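Local atomic coordinates of aldehyde dehydrogenase 12 (Zea mays, PDB entry 6D97), a protein that oxidises L-glutamate gamma-semialdehyde to glutamate with NAD+ as electron acceptor, the last step of proline catabolism in plants. Residues 471-474 against 475-479; 161-164 against 165-168; 130-133 against 134-137; 145-148 against 149-152; 235-238 against 239-243. One frame throughout, in Å; residues are numbered along the deposited sequence.

Contact 1 of 5, residues 471-474 against 475-479; sequences PLFL and QDVLG
Q475 reaches back beside L472 at the start of helix 471-479, and a bridging water joins the two: it donates to L472 O at 2.8 Å and accepts from Q475 NE2 at 2.9 Å. The same carbonyl also takes the backbone N-H of D476, which stands 40° out of the carbonyl plane. With CG set between its own backbone N and carbonyl carbon (chi1 79°) and the chain extended beyond, Q475 runs over P471 O and carries its amide to another chain, where NE2 donates to G535 O and OE1 accepts from R181 NH1, both of the third subunit. Routine i to i+4 bonds satisfy the remaining carbonyls, Q475 N to P471 O at 3.0 Å, V477 N to F473 O at 2.9 Å and L478 N to L474 O at 2.8 Å. D476 turns its carboxylate to R480 in a salt bridge. V477 CG2 makes a CH-pi contact over one face of the F473 ring, 3.9 Å from its centroid and 17° off the normal, and both residues pack on I466 of strand 463-467. Chemically the turn is two-sided, its glutamine amide committed to the subunit interface and its aromatic flank to the sheet.

Contact 2 of 5, residues 161-164 against 165-168; sequences GDQV and RFLA
D162 and R165 lie side by side and form a salt bridge in which one carboxylate oxygen does all the work. R165 NE and NH2 both point at D162 OD1, each at 2.8 Å, a side-on grip with the oxygen at the guanidinium edge and only 11° out of its plane. The two flat groups are nevertheless turned 57° apart: NH2 meets OD1 nearly along its C-O axis, whereas NE comes from above the carboxylate plane. Bends at chi2 and chi3 fold the arginine back to this position. D162 OD2 goes to Q499 of the third subunit and R165 NH1 to P174 O of the fourth; NH2, besides holding OD1, also bonds N176 of the fourth, so the pair is probably fixed in both position and rotation.

D162 also serves F166. Its carbonyl oxygen accepts F166 N at 2.8 Å and lies over one face of the F166 ring, 3.3 Å above the plane; D162 CB is likewise over a face, 4.0 Å from the centroid in a CH-pi contact. At the ring's edge Q163 OE1 comes within 3.5 Å of F166 CD2, while Q163 NE2 donates to N158 O of the third subunit. V164 packs its side chain on Y107, F159 and Y214, and its carbonyl accepts L167 N at 2.9 Å from well above the carbonyl plane. L167 N bonds Q163 O only weakly, at 3.3 Å. The arrangement is that of a short, weakly bonded helix, 163-167, with an aspartate just ahead of it and a buried arginine within it, at the interfaces of a tetrameric aldehyde dehydrogenase.

Contact 3 of 5, residues 130-133 against 134-137; sequences FAKL and IQRV
I134 N donates to F130 O at 2.9 Å, the shortest of the backbone bonds that carry this turn of helix 124-137. Q135 N follows with A131 O at 3.1 Å. Next, R136 N is shared, bonding K132 O at 3.1 Å and, weakly, L133 O. The division comes where the helix is about to finish: V137 N turns to I134 O, an i to i+3 bond.

The charged and amide ends are held by partners beyond the turn. R136 makes a salt bridge to D64 and gives NH1 to the carbonyl oxygens of P34 and V37; its chain is bent at chi2 and chi3, and its CG passes K132 O at 3.4 Å before the guanidinium leaves the helix. K132 NZ pairs with D128 one turn back, and Q135 NE2 donates to K140 O in the connection to the next helix.

Packing within the turn is chiefly of side-chain carbons on carbonyl oxygens. I134 CG1, anti to its own carbonyl carbon (chi1 -73°), lies 3.1 Å from F130 O, and CD1 continues past the same oxygen. V137 CG2 occupies the place between backbone N and carbonyl carbon, which brings it to 3.4 Å from L133 O.

Further out, F130 and I134 face helix 142-157 through V149, A145 and E148. F130 and L133 also meet helix 229-240 at M234, L237 and Q233, while R136 and V137 rest on F71 and I72 of strand 70-74, which places the turn between two helices and the N-terminal sheet.

Contact 4 of 5, residues 145-148 against 149-152; sequences ALAE and VQVS
S152 and E148 make the tight side of this turn. S152 OG donates to E148 O at 2.7 Å, and S152 N reaches the same oxygen at 3.1 Å. The two donors arrive from opposite faces of the carbonyl plane, each tilted a little under 30° from it, so one oxygen is gripped twice and the serine hydroxyl is satisfied inside its own helix. Having OG beside the backbone N (chi1 -51°) is what lets it fold back one turn. V149 is buried alongside: its CG2 lies 3.3 Å from A145 O, whose bond from V149 N is weak. E148 sends its carboxylate off the helix, to a salt bridge with K140 and to the backbone N-H groups of L202 and E203, where helix 203-214 begins.

The other side is looser. Q150 is exposed and crosses L146, the closest side-chain approach being NE2 to L146 CD2 at 3.7 Å, an apolar-to-amide touch. The amide's OE1 likewise comes only to 3.5 Å from A147 CA. Beneath this loose pair the backbone bond from Q150 N to L146 O is short, 2.8 Å.

Such a helix has a buried face, on which a serine hydroxyl bonds back to the carbonyl of the preceding turn, and a looser outer face. E148, about 9 Å from the NAD-binding T196 between side chains, ties helix 142-157 to the start of helix 203-214 in the Rossmann-type cofactor domain.

Contact 5 of 5, residues 235-238 against 239-243; sequences IRLL and HDCGL
The H239 imidazole lies with one face on I235 O, which is 3.4 Å from CG, and L243 O stands in the ring plane at its edge. Beside it I235 points the same way, its CG2 3.4 Å from H239 CE1. The ring also meets F48, the planes inclined at about 45°. I235 O accepts the backbone N-H of H239 at 2.8 Å; H239 ND1 is near the same oxygen but at too poor an angle to bond.

Past H239 the helix closes in a Schellman motif: G242, with phi 113°, reverses the chain, G242 N bonds H239 O at 3.1 Å, and L243 N returns to L238 O at 2.9 Å with an N-H...O angle of 161°. C241 N bonds only weakly to L237 O and L238 O. The cap ends helix 229-240 of the beta-alpha-beta unit between strands 218-223 and 249-251.

The reversal lays L243 CD2 on L238 CB at 3.8 Å. Along the last turn C241 SG meets L237 CD2 at 3.6 Å. L237, L238 and C241 pack on A117 of helix 105-121, while L243 reaches L213 of helix 203-214. On another flank R236 pairs with E232 and makes a cation-pi contact with W53.

Overall arrangement
Along the chain the order is contact 3, 4, 2, 5 and then 1. Contacts 3 and 4 lie on the successive helices 124-137 and 142-157, centres 11 Å apart, and touch through A131 with A145 and F130 with V149. F130 also reaches L237, joining contact 3 to contact 5 on helix 229-240, which connects strands 218-223 and 249-251 of the five-stranded parallel sheet of the NAD-binding domain. Contact 2 follows contact 4 on the next helix, with nearest atoms about 12 Å away. Contact 1 stands apart, 33 to 46 Å from the others between centres, beside the seven-stranded sheet. Contacts 3, 4 and 5 thus pack within one subunit, whereas 1 and 2 meet neighbouring subunits of the tetramer.

Contact 1 of 5, residues 471-474 against 475-479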
loop_
_atom_site.group_PDB
_atom_site.type_symbol
_atom_site.label_atom_id
_atom_site.label_comp_id
_atom_site.label_asym_id
_atom_site.label_seq_id
_atom_site.Cartn_x
_atom_site.Cartn_y
_atom_site.Cartn_z
ATOM N N PRO A 471 -20.197 21.118 0.288
ATOM C CA PRO A 471 -18.781 20.719 0.184
ATOM C C PRO A 471 -17.796 21.849 0.449
ATOM O O PRO A 471 -16.686 21.588 0.931
ATOM C CB PRO A 471 -18.672 20.199 -1.257
ATOM C CG PRO A 471 -19.797 20.847 -1.985
ATOM C CD PRO A 471 -20.912 20.966 -0.990
ATOM N N LEU A 472 -18.161 23.096 0.143
ATOM C CA LEU A 472 -17.263 24.212 0.425
ATOM C C LEU A 472 -17.165 24.473 1.924
ATOM O O LEU A 472 -16.091 24.818 2.430
ATOM C CB LEU A 472 -17.730 25.468 -0.312
ATOM C CG LEU A 472 -17.995 25.340 -1.814
ATOM C CD1 LEU A 472 -18.404 26.688 -2.384
ATOM C CD2 LEU A 472 -16.794 24.782 -2.570
ATOM N N PHE A 473 -18.276 24.317 2.649
ATOM C CA PHE A 473 -18.251 24.463 4.101
ATOM C C PHE A 473 -17.480 23.318 4.744
ATOM O O PHE A 473 -16.646 23.536 5.631
ATOM C CB PHE A 473 -19.681 24.525 4.639
ATOM C CG PHE A 473 -19.771 24.721 6.127
ATOM C CD1 PHE A 473 -19.718 25.992 6.674
ATOM C CD2 PHE A 473 -19.924 23.635 6.977
ATOM C CE1 PHE A 473 -19.811 26.178 8.044
ATOM C CE2 PHE A 473 -20.020 23.813 8.347
ATOM C CZ PHE A 473 -19.963 25.085 8.882
ATOM N N LEU A 474 -17.745 22.088 4.296
ATOM C CA LEU A 474 -17.077 20.921 4.864
ATOM C C LEU A 474 -15.567 21.009 4.684
ATOM O O LEU A 474 -14.808 20.863 5.648
ATOM C CB LEU A 474 -17.623 19.638 4.231
ATOM C CG LEU A 474 -19.040 19.199 4.605
ATOM C CD1 LEU A 474 -19.402 17.928 3.862
ATOM C CD2 LEU A 474 -19.164 18.988 6.107
ATOM N N GLN A 475 -15.110 21.265 3.454
ATOM C CA GLN A 475 -13.672 21.292 3.204
ATOM C C GLN A 475 -12.997 22.464 3.903
ATOM O O GLN A 475 -11.813 22.378 4.251
ATOM C CB GLN A 475 -13.403 21.329 1.700
ATOM C CG GLN A 475 -13.572 22.690 1.052
ATOM C CD GLN A 475 -13.402 22.632 -0.452
ATOM O OE1 GLN A 475 -13.233 21.559 -1.025
ATOM N NE2 GLN A 475 -13.456 23.789 -1.100
ATOM N N ASP A 476 -13.728 23.558 4.130
ATOM C CA ASP A 476 -13.170 24.679 4.880
ATOM C C ASP A 476 -12.988 24.312 6.347
ATOM O O ASP A 476 -11.920 24.539 6.927
ATOM C CB ASP A 476 -14.073 25.906 4.733
ATOM C CG ASP A 476 -13.466 27.152 5.345
ATOM O OD1 ASP A 476 -12.264 27.396 5.120
ATOM O OD2 ASP A 476 -14.190 27.900 6.034
ATOM N N VAL A 477 -14.020 23.729 6.959
ATOM C CA VAL A 477 -13.936 23.339 8.363
ATOM C C VAL A 477 -12.927 22.213 8.550
ATOM O O VAL A 477 -12.113 22.239 9.483
ATOM C CB VAL A 477 -15.327 22.949 8.888
ATOM C CG1 VAL A 477 -15.220 22.427 10.303
ATOM C CG2 VAL A 477 -16.257 24.147 8.836
ATOM N N LEU A 478 -12.958 21.208 7.668
ATOM C CA LEU A 478 -12.047 20.072 7.792
ATOM C C LEU A 478 -10.599 20.511 7.642
ATOM O O LEU A 478 -9.736 20.130 8.441
ATOM C CB LEU A 478 -12.391 19.005 6.753
ATOM C CG LEU A 478 -13.643 18.162 6.982
ATOM C CD1 LEU A 478 -14.078 17.503 5.686
ATOM C CD2 LEU A 478 -13.378 17.115 8.039
ATOM N N GLY A 479 -10.313 21.316 6.617
ATOM C CA GLY A 479 -8.957 21.785 6.397
ATOM C C GLY A 479 -8.409 22.644 7.518
ATOM O O GLY A 479 -7.187 22.794 7.631
HETATM O O HOH W 1 -14.083 25.897 0.797
#

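Contact 2 of 5, residues 161-164 against 165-168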
loop_
_atom_site.group_PDB
_atom_site.type_symbol
_atom_site.label_atom_id
_atom_site.label_comp_id
_atom_site.label_asym_id
_atom_site.label_seq_id
_atom_site.Cartn_x
_atom_site.Cartn_y
_atom_site.Cartn_z
ATOM N N GLY A 161 -8.280 -16.691 9.717
ATOM C CA GLY A 161 -7.463 -17.232 8.641
ATOM C C GLY A 161 -6.072 -16.628 8.614
ATOM O O GLY A 161 -5.317 -16.693 9.590
ATOM N N ASP A 162 -5.728 -16.029 7.476
ATOM C CA ASP A 162 -4.403 -15.465 7.248
ATOM C C ASP A 162 -4.299 -13.994 7.630
ATOM O O ASP A 162 -3.230 -13.401 7.451
ATOM C CB ASP A 162 -4.002 -15.620 5.774
ATOM C CG ASP A 162 -3.810 -17.066 5.358
ATOM O OD1 ASP A 162 -2.984 -17.770 5.976
ATOM O OD2 ASP A 162 -4.490 -17.499 4.403
ATOM N N GLN A 163 -5.370 -13.385 8.146
ATOM C CA GLN A 163 -5.377 -11.931 8.290
ATOM C C GLN A 163 -4.427 -11.430 9.372
ATOM O O GLN A 163 -3.991 -10.277 9.304
ATOM C CB GLN A 163 -6.801 -11.430 8.552
ATOM C CG GLN A 163 -7.729 -11.544 7.337
ATOM C CD GLN A 163 -7.309 -10.656 6.162
ATOM O OE1 GLN A 163 -6.395 -9.837 6.273
ATOM N NE2 GLN A 163 -7.986 -10.820 5.031
ATOM N N VAL A 164 -4.091 -12.258 10.360
ATOM C CA VAL A 164 -3.051 -11.879 11.312
ATOM C C VAL A 164 -1.682 -11.962 10.656
ATOM O O VAL A 164 -0.855 -11.052 10.785
ATOM C CB VAL A 164 -3.131 -12.763 12.566
ATOM C CG1 VAL A 164 -1.966 -12.463 13.492
ATOM C CG2 VAL A 164 -4.448 -12.529 13.265
ATOM N N ARG A 165 -1.435 -13.069 9.951
ATOM C CA ARG A 165 -0.268 -13.224 9.096
ATOM C C ARG A 165 -0.087 -12.011 8.185
ATOM O O ARG A 165 1.017 -11.475 8.051
ATOM C CB ARG A 165 -0.433 -14.517 8.285
ATOM C CG ARG A 165 0.769 -14.955 7.473
ATOM C CD ARG A 165 0.345 -15.530 6.121
ATOM N NE ARG A 165 -0.360 -16.807 6.191
ATOM C CZ ARG A 165 0.229 -17.992 6.081
ATOM N NH1 ARG A 165 1.543 -18.063 5.914
ATOM N NH2 ARG A 165 -0.494 -19.103 6.146
ATOM N N PHE A 166 -1.184 -11.541 7.583
ATOM C CA PHE A 166 -1.122 -10.404 6.673
ATOM C C PHE A 166 -0.764 -9.101 7.378
ATOM O O PHE A 166 -0.289 -8.170 6.719
ATOM C CB PHE A 166 -2.453 -10.243 5.939
ATOM C CG PHE A 166 -2.712 -11.300 4.903
ATOM C CD1 PHE A 166 -1.684 -12.099 4.428
ATOM C CD2 PHE A 166 -3.988 -11.480 4.392
ATOM C CE1 PHE A 166 -1.927 -13.065 3.467
ATOM C CE2 PHE A 166 -4.240 -12.444 3.435
ATOM C CZ PHE A 166 -3.208 -13.240 2.972
ATOM N N LEU A 167 -0.994 -9.002 8.692
ATOM C CA LEU A 167 -0.543 -7.824 9.427
ATOM C C LEU A 167 0.975 -7.717 9.416
ATOM O O LEU A 167 1.520 -6.610 9.489
ATOM C CB LEU A 167 -1.058 -7.861 10.869
ATOM C CG LEU A 167 -2.544 -7.613 11.125
ATOM C CD1 LEU A 167 -2.867 -7.813 12.599
ATOM C CD2 LEU A 167 -2.915 -6.203 10.681
ATOM N N ALA A 168 1.670 -8.851 9.326
ATOM C CA ALA A 168 3.124 -8.890 9.249
ATOM C C ALA A 168 3.640 -8.805 7.817
ATOM O O ALA A 168 4.800 -9.155 7.564
ATOM C CB ALA A 168 3.656 -10.154 9.923
HETATM O O HOH W 2 -3.254 -15.316 10.382
#

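Contact 3 of 5, residues 130-133 against 134-137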
loop_
_atom_site.group_PDB
_atom_site.type_symbol
_atom_site.label_atom_id
_atom_site.label_comp_id
_atom_site.label_asym_id
_atom_site.label_seq_id
_atom_site.Cartn_x
_atom_site.Cartn_y
_atom_site.Cartn_z
ATOM N N PHE A 130 -22.443 -11.226 27.712
ATOM C CA PHE A 130 -21.491 -10.125 27.820
ATOM C C PHE A 130 -22.200 -8.776 27.878
ATOM O O PHE A 130 -21.765 -7.875 28.601
ATOM C CB PHE A 130 -20.498 -10.172 26.661
ATOM C CG PHE A 130 -19.311 -11.053 26.927
ATOM C CD1 PHE A 130 -18.338 -10.666 27.835
ATOM C CD2 PHE A 130 -19.174 -12.270 26.279
ATOM C CE1 PHE A 130 -17.245 -11.468 28.086
ATOM C CE2 PHE A 130 -18.080 -13.076 26.521
ATOM C CZ PHE A 130 -17.117 -12.676 27.429
ATOM N N ALA A 131 -23.292 -8.617 27.126
ATOM C CA ALA A 131 -24.048 -7.371 27.188
ATOM C C ALA A 131 -24.599 -7.132 28.588
ATOM O O ALA A 131 -24.524 -6.016 29.113
ATOM C CB ALA A 131 -25.179 -7.392 26.163
ATOM N N LYS A 132 -25.149 -8.176 29.212
ATOM C CA LYS A 132 -25.689 -8.031 30.560
ATOM C C LYS A 132 -24.585 -7.783 31.576
ATOM O O LYS A 132 -24.746 -6.952 32.474
ATOM C CB LYS A 132 -26.489 -9.272 30.945
ATOM C CG LYS A 132 -27.989 -9.064 30.951
ATOM C CD LYS A 132 -28.646 -9.881 29.860
ATOM C CE LYS A 132 -30.160 -9.845 29.986
ATOM N NZ LYS A 132 -30.795 -11.084 29.460
ATOM N N LEU A 133 -23.466 -8.499 31.460
ATOM C CA LEU A 133 -22.360 -8.298 32.389
ATOM C C LEU A 133 -21.807 -6.882 32.288
ATOM O O LEU A 133 -21.482 -6.263 33.308
ATOM C CB LEU A 133 -21.261 -9.325 32.131
ATOM C CG LEU A 133 -20.196 -9.443 33.219
ATOM C CD1 LEU A 133 -20.830 -9.671 34.569
ATOM C CD2 LEU A 133 -19.252 -10.582 32.893
ATOM N N ILE A 134 -21.683 -6.361 31.065
ATOM C CA ILE A 134 -21.244 -4.980 30.868
ATOM C C ILE A 134 -22.186 -4.023 31.586
ATOM O O ILE A 134 -21.756 -3.088 32.274
ATOM C CB ILE A 134 -21.158 -4.655 29.364
ATOM C CG1 ILE A 134 -19.951 -5.350 28.735
ATOM C CG2 ILE A 134 -21.101 -3.151 29.130
ATOM C CD1 ILE A 134 -19.942 -5.279 27.222
ATOM N N GLN A 135 -23.494 -4.259 31.439
ATOM C CA GLN A 135 -24.500 -3.399 32.055
ATOM C C GLN A 135 -24.360 -3.331 33.567
ATOM O O GLN A 135 -24.593 -2.276 34.162
ATOM C CB GLN A 135 -25.900 -3.897 31.705
ATOM C CG GLN A 135 -26.462 -3.391 30.405
ATOM C CD GLN A 135 -27.931 -3.717 30.261
ATOM O OE1 GLN A 135 -28.309 -4.873 30.092
ATOM N NE2 GLN A 135 -28.772 -2.695 30.335
ATOM N N ARG A 136 -23.999 -4.442 34.209
ATOM C CA ARG A 136 -23.967 -4.453 35.668
ATOM C C ARG A 136 -22.828 -3.612 36.226
ATOM O O ARG A 136 -22.961 -3.035 37.305
ATOM C CB ARG A 136 -23.870 -5.888 36.192
ATOM C CG ARG A 136 -25.055 -6.806 35.883
ATOM C CD ARG A 136 -26.370 -6.292 36.452
ATOM N NE ARG A 136 -26.279 -5.970 37.874
ATOM C CZ ARG A 136 -26.425 -6.848 38.860
ATOM N NH1 ARG A 136 -26.671 -8.122 38.596
ATOM N NH2 ARG A 136 -26.320 -6.450 40.118
ATOM N N VAL A 137 -21.708 -3.526 35.521
ATOM C CA VAL A 137 -20.529 -2.844 36.038
ATOM C C VAL A 137 -20.354 -1.457 35.431
ATOM O O VAL A 137 -19.924 -0.535 36.123
ATOM C CB VAL A 137 -19.268 -3.711 35.833
ATOM C CG1 VAL A 137 -19.357 -4.944 36.689
ATOM C CG2 VAL A 137 -19.108 -4.098 34.371
#

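Contact 4 of 5, residues 145-148 against 149-152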
loop_
_atom_site.group_PDB
_atom_site.type_symbol
_atom_site.label_atom_id
_atom_site.label_comp_id
_atom_site.label_asym_id
_atom_site.label_seq_id
_atom_site.Cartn_x
_atom_site.Cartn_y
_atom_site.Cartn_z
ATOM N N ALA A 145 -24.688 -1.763 25.376
ATOM C CA ALA A 145 -23.819 -2.855 25.807
ATOM C C ALA A 145 -23.692 -3.919 24.727
ATOM O O ALA A 145 -22.613 -4.493 24.534
ATOM C CB ALA A 145 -24.350 -3.471 27.100
ATOM N N LEU A 146 -24.789 -4.207 24.022
ATOM C CA LEU A 146 -24.728 -5.161 22.921
ATOM C C LEU A 146 -23.824 -4.651 21.808
ATOM O O LEU A 146 -23.066 -5.426 21.211
ATOM C CB LEU A 146 -26.136 -5.431 22.387
ATOM C CG LEU A 146 -26.276 -6.519 21.323
ATOM C CD1 LEU A 146 -25.994 -7.877 21.938
ATOM C CD2 LEU A 146 -27.665 -6.496 20.703
ATOM N N ALA A 147 -23.884 -3.348 21.519
ATOM C CA ALA A 147 -23.045 -2.781 20.467
ATOM C C ALA A 147 -21.570 -2.995 20.767
ATOM O O ALA A 147 -20.763 -3.189 19.851
ATOM C CB ALA A 147 -23.341 -1.291 20.295
ATOM N N GLU A 148 -21.197 -2.961 22.048
ATOM C CA GLU A 148 -19.813 -3.235 22.417
ATOM C C GLU A 148 -19.425 -4.660 22.053
ATOM O O GLU A 148 -18.336 -4.899 21.518
ATOM C CB GLU A 148 -19.614 -2.992 23.914
ATOM C CG GLU A 148 -18.473 -2.053 24.247
ATOM C CD GLU A 148 -18.128 -2.050 25.722
ATOM O OE1 GLU A 148 -17.066 -2.603 26.088
ATOM O OE2 GLU A 148 -18.921 -1.491 26.513
ATOM N N VAL A 149 -20.311 -5.620 22.318
ATOM C CA VAL A 149 -20.011 -7.006 21.986
ATOM C C VAL A 149 -19.995 -7.205 20.477
ATOM O O VAL A 149 -19.175 -7.964 19.945
ATOM C CB VAL A 149 -21.017 -7.947 22.668
ATOM C CG1 VAL A 149 -20.500 -9.370 22.624
ATOM C CG2 VAL A 149 -21.263 -7.504 24.098
ATOM N N GLN A 150 -20.899 -6.532 19.763
ATOM C CA GLN A 150 -20.966 -6.681 18.313
ATOM C C GLN A 150 -19.699 -6.155 17.649
ATOM O O GLN A 150 -19.146 -6.796 16.746
ATOM C CB GLN A 150 -22.203 -5.963 17.774
ATOM C CG GLN A 150 -23.495 -6.726 17.994
ATOM C CD GLN A 150 -24.726 -5.861 17.804
ATOM O OE1 GLN A 150 -24.677 -4.643 17.987
ATOM N NE2 GLN A 150 -25.838 -6.487 17.432
ATOM N N VAL A 151 -19.229 -4.980 18.079
ATOM C CA VAL A 151 -17.965 -4.453 17.570
ATOM C C VAL A 151 -16.836 -5.436 17.843
ATOM O O VAL A 151 -16.018 -5.735 16.964
ATOM C CB VAL A 151 -17.665 -3.075 18.188
ATOM C CG1 VAL A 151 -16.227 -2.668 17.896
ATOM C CG2 VAL A 151 -18.638 -2.027 17.670
ATOM N N SER A 152 -16.775 -5.950 19.075
ATOM C CA SER A 152 -15.758 -6.934 19.428
ATOM C C SER A 152 -15.850 -8.163 18.534
ATOM O O SER A 152 -14.831 -8.669 18.050
ATOM C CB SER A 152 -15.903 -7.328 20.899
ATOM O OG SER A 152 -15.964 -6.182 21.726
#

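Contact 5 of 5, residues 235-238 against 239-243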
loop_
_atom_site.group_PDB
_atom_site.type_symbol
_atom_site.label_atom_id
_atom_site.label_comp_id
_atom_site.label_asym_id
_atom_site.label_seq_id
_atom_site.Cartn_x
_atom_site.Cartn_y
_atom_site.Cartn_z
ATOM N N ILE A 235 -11.268 -13.384 28.844
ATOM C CA ILE A 235 -10.006 -14.116 28.806
ATOM C C ILE A 235 -10.243 -15.610 28.980
ATOM O O ILE A 235 -9.569 -16.437 28.352
ATOM C CB ILE A 235 -9.040 -13.565 29.869
ATOM C CG1 ILE A 235 -8.583 -12.162 29.477
ATOM C CG2 ILE A 235 -7.835 -14.471 30.012
ATOM C CD1 ILE A 235 -7.861 -11.426 30.586
ATOM N N ARG A 236 -11.206 -15.984 29.827
ATOM C CA ARG A 236 -11.558 -17.393 29.973
ATOM C C ARG A 236 -12.074 -17.963 28.660
ATOM O O ARG A 236 -11.717 -19.084 28.277
ATOM C CB ARG A 236 -12.596 -17.563 31.081
ATOM C CG ARG A 236 -12.086 -17.105 32.427
ATOM C CD ARG A 236 -13.088 -17.319 33.549
ATOM N NE ARG A 236 -12.522 -16.900 34.830
ATOM C CZ ARG A 236 -11.812 -17.688 35.629
ATOM N NH1 ARG A 236 -11.587 -18.951 35.288
ATOM N NH2 ARG A 236 -11.325 -17.216 36.772
ATOM N N LEU A 237 -12.909 -17.199 27.954
ATOM C CA LEU A 237 -13.345 -17.598 26.621
ATOM C C LEU A 237 -12.153 -17.743 25.684
ATOM O O LEU A 237 -12.044 -18.730 24.946
ATOM C CB LEU A 237 -14.350 -16.576 26.078
ATOM C CG LEU A 237 -15.009 -16.691 24.694
ATOM C CD1 LEU A 237 -16.193 -15.726 24.638
ATOM C CD2 LEU A 237 -14.054 -16.426 23.514
ATOM N N LEU A 238 -11.249 -16.760 25.697
ATOM C CA LEU A 238 -10.101 -16.798 24.795
ATOM C C LEU A 238 -9.223 -18.012 25.070
ATOM O O LEU A 238 -8.689 -18.624 24.136
ATOM C CB LEU A 238 -9.295 -15.505 24.918
ATOM C CG LEU A 238 -9.899 -14.264 24.259
ATOM C CD1 LEU A 238 -9.182 -13.000 24.706
ATOM C CD2 LEU A 238 -9.843 -14.405 22.742
ATOM N N HIS A 239 -9.058 -18.373 26.345
ATOM C CA HIS A 239 -8.319 -19.587 26.676
ATOM C C HIS A 239 -9.009 -20.819 26.107
ATOM O O HIS A 239 -8.348 -21.718 25.574
ATOM C CB HIS A 239 -8.160 -19.713 28.190
ATOM C CG HIS A 239 -7.131 -18.794 28.771
ATOM N ND1 HIS A 239 -7.268 -18.223 30.017
ATOM C CD2 HIS A 239 -5.950 -18.351 28.281
ATOM C CE1 HIS A 239 -6.215 -17.468 30.270
ATOM N NE2 HIS A 239 -5.399 -17.527 29.234
ATOM N N ASP A 240 -10.340 -20.874 26.200
ATOM C CA ASP A 240 -11.083 -21.968 25.584
ATOM C C ASP A 240 -10.940 -21.981 24.069
ATOM O O ASP A 240 -11.110 -23.038 23.454
ATOM C CB ASP A 240 -12.562 -21.886 25.961
ATOM C CG ASP A 240 -12.825 -22.343 27.380
ATOM O OD1 ASP A 240 -11.866 -22.800 28.039
ATOM O OD2 ASP A 240 -13.984 -22.248 27.834
ATOM N N CYS A 241 -10.636 -20.839 23.459
ATOM C CA CYS A 241 -10.458 -20.752 22.017
ATOM C C CYS A 241 -9.009 -20.945 21.590
ATOM O O CYS A 241 -8.720 -20.886 20.391
ATOM C CB CYS A 241 -10.980 -19.408 21.499
ATOM S SG CYS A 241 -12.768 -19.208 21.645
ATOM N N GLY A 242 -8.096 -21.172 22.532
ATOM C CA GLY A 242 -6.733 -21.536 22.204
ATOM C C GLY A 242 -5.682 -20.508 22.555
ATOM O O GLY A 242 -4.507 -20.729 22.236
ATOM N N LEU A 243 -6.054 -19.392 23.177
ATOM C CA LEU A 243 -5.070 -18.425 23.649
ATOM C C LEU A 243 -4.122 -19.100 24.633
ATOM O O LEU A 243 -4.578 -19.599 25.673
ATOM C CB LEU A 243 -5.747 -17.231 24.317
ATOM C CG LEU A 243 -4.815 -16.331 25.138
ATOM C CD1 LEU A 243 -3.857 -15.564 24.249
ATOM C CD2 LEU A 243 -5.631 -15.383 26.011
#